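Local coordinates for condensin complex subunit 3 (Schizosaccharomyces pombe, PDB 5OQR), which serves as a regulatory subunit of condensin, the complex required to convert interphase chromatin into condensed mitotic chromosomes, at residues S464-Q467 / C468-N472. Numbering follows the deposited sequence.
Sequences SYVQ and CLFEN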
loop_
_atom_site.group_PDB
_atom_site.type_symbol
_atom_site.label_atom_id
_atom_site.label_comp_id
_atom_site.label_asym_id
_atom_site.label_seq_id
_atom_site.Cartn_x
_atom_site.Cartn_y
_atom_site.Cartn_z
ATOM N N SER A 464 21.276 27.812 -7.527
ATOM C CA SER A 464 20.266 27.309 -6.603
ATOM C C SER A 464 19.308 28.411 -6.175
ATOM O O SER A 464 18.124 28.146 -5.945
ATOM C CB SER A 464 20.939 26.686 -5.383
ATOM O OG SER A 464 21.736 25.581 -5.762
ATOM N N TYR A 465 19.796 29.647 -6.055
ATOM C CA TYR A 465 18.906 30.766 -5.766
ATOM C C TYR A 465 18.054 31.106 -6.979
ATOM O O TYR A 465 16.879 31.461 -6.840
ATOM C CB TYR A 465 19.711 31.994 -5.334
ATOM C CG TYR A 465 20.302 31.931 -3.943
ATOM C CD1 TYR A 465 20.517 30.721 -3.300
ATOM C CD2 TYR A 465 20.643 33.095 -3.270
ATOM C CE1 TYR A 465 21.060 30.676 -2.029
ATOM C CE2 TYR A 465 21.183 33.059 -2.004
ATOM C CZ TYR A 465 21.390 31.849 -1.389
ATOM O OH TYR A 465 21.927 31.817 -0.125
ATOM N N VAL A 466 18.637 31.020 -8.175
ATOM C CA VAL A 466 17.875 31.240 -9.400
ATOM C C VAL A 466 16.795 30.180 -9.536
ATOM O O VAL A 466 15.650 30.478 -9.895
ATOM C CB VAL A 466 18.813 31.238 -10.622
ATOM C CG1 VAL A 466 18.040 31.571 -11.884
ATOM C CG2 VAL A 466 19.951 32.223 -10.429
ATOM N N GLN A 467 17.146 28.928 -9.254
ATOM C CA GLN A 467 16.186 27.838 -9.358
ATOM C C GLN A 467 14.987 28.076 -8.449
ATOM O O GLN A 467 13.835 27.932 -8.871
ATOM C CB GLN A 467 16.877 26.520 -9.015
ATOM C CG GLN A 467 16.060 25.285 -9.310
ATOM C CD GLN A 467 16.803 24.014 -8.961
ATOM O OE1 GLN A 467 17.989 24.048 -8.634
ATOM N NE2 GLN A 467 16.111 22.885 -9.027
ATOM N N CYS A 468 15.238 28.450 -7.194
ATOM C CA CYS A 468 14.142 28.685 -6.261
ATOM C C CYS A 468 13.347 29.930 -6.627
ATOM O O CYS A 468 12.166 30.033 -6.280
ATOM C CB CYS A 468 14.682 28.810 -4.838
ATOM S SG CYS A 468 15.309 27.279 -4.140
ATOM N N LEU A 469 13.971 30.885 -7.313
ATOM C CA LEU A 469 13.261 32.091 -7.721
ATOM C C LEU A 469 12.121 31.749 -8.672
ATOM O O LEU A 469 10.961 32.091 -8.425
ATOM C CB LEU A 469 14.238 33.074 -8.370
ATOM C CG LEU A 469 13.628 34.241 -9.155
ATOM C CD1 LEU A 469 12.689 35.060 -8.297
ATOM C CD2 LEU A 469 14.720 35.121 -9.730
ATOM N N PHE A 470 12.437 31.062 -9.767
ATOM C CA PHE A 470 11.434 30.711 -10.760
ATOM C C PHE A 470 10.531 29.571 -10.314
ATOM O O PHE A 470 9.534 29.294 -10.988
ATOM C CB PHE A 470 12.122 30.359 -12.079
ATOM C CG PHE A 470 12.841 31.520 -12.700
ATOM C CD1 PHE A 470 12.130 32.578 -13.236
ATOM C CD2 PHE A 470 14.222 31.564 -12.734
ATOM C CE1 PHE A 470 12.781 33.651 -13.800
ATOM C CE2 PHE A 470 14.877 32.637 -13.301
ATOM C CZ PHE A 470 14.155 33.681 -13.834
ATOM N N GLU A 471 10.847 28.913 -9.199
ATOM C CA GLU A 471 9.928 27.953 -8.605
ATOM C C GLU A 471 8.789 28.624 -7.855
ATOM O O GLU A 471 7.762 27.981 -7.617
ATOM C CB GLU A 471 10.677 27.029 -7.642
ATOM C CG GLU A 471 11.018 25.670 -8.215
ATOM C CD GLU A 471 11.929 24.868 -7.306
ATOM O OE1 GLU A 471 12.064 25.240 -6.120
ATOM O OE2 GLU A 471 12.516 23.871 -7.776
ATOM N N ASN A 472 8.940 29.896 -7.485
ATOM C CA ASN A 472 7.998 30.576 -6.604
ATOM C C ASN A 472 7.230 31.696 -7.295
ATOM O O ASN A 472 6.590 32.502 -6.613
ATOM C CB ASN A 472 8.734 31.127 -5.383
ATOM C CG ASN A 472 8.983 30.072 -4.332
ATOM O OD1 ASN A 472 10.051 29.466 -4.285
ATOM N ND2 ASN A 472 7.992 29.840 -3.483
#
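V466 and F470 sit one turn apart on helix 457-471, and their side chains run alongside each other in the same direction. The valine puts its CG1 branch, not CG2, against the ring: CG1 stands anti to the backbone N (chi1 -176°), beside the carbonyl carbon, and this brings V466 CG1 to 3.6 Å from F470 CE2. The ring meets V466 through its CD2-CE2 side; the carbonyl oxygen of V466 is also near CD2, oblique to the ring. V466 O receives F470 N at 3.3 Å in a nearly straight bond (168°) and a weak second one from L469 N.

Q467 and E471 form a second pair on another side of the helix. Both chains run extended beyond CG and lie alongside each other, but the amide and carboxylate planes are turned 66° apart and Q467 NE2 stays 3.9 Å from E471 OE2, a loose polar approach. The backbone of the same pair is joined by a weak bond from E471 N to Q467 O.

C468 faces elsewhere, its SG beside its own backbone N and 3.5 Å from S464 O. S464 O accepts C468 N at 3.2 Å, while L469 N reaches Y465 O at 3.0 Å.

V466 and F470 pack on helix 480-495, F470 also reaching V513 of helix 500-514, which Q467 touches as well. C468 packs on helix 399-412 and L469 on helix 416-434, whereas E471 packs on the backbone of another protein's chain. Side-chain pairs four residues apart over successive i to i+4 backbone bonds are the pattern of an alpha-helix, here one packed between several others in the all-helical, HEAT-repeat-containing solenoid of this condensin subunit.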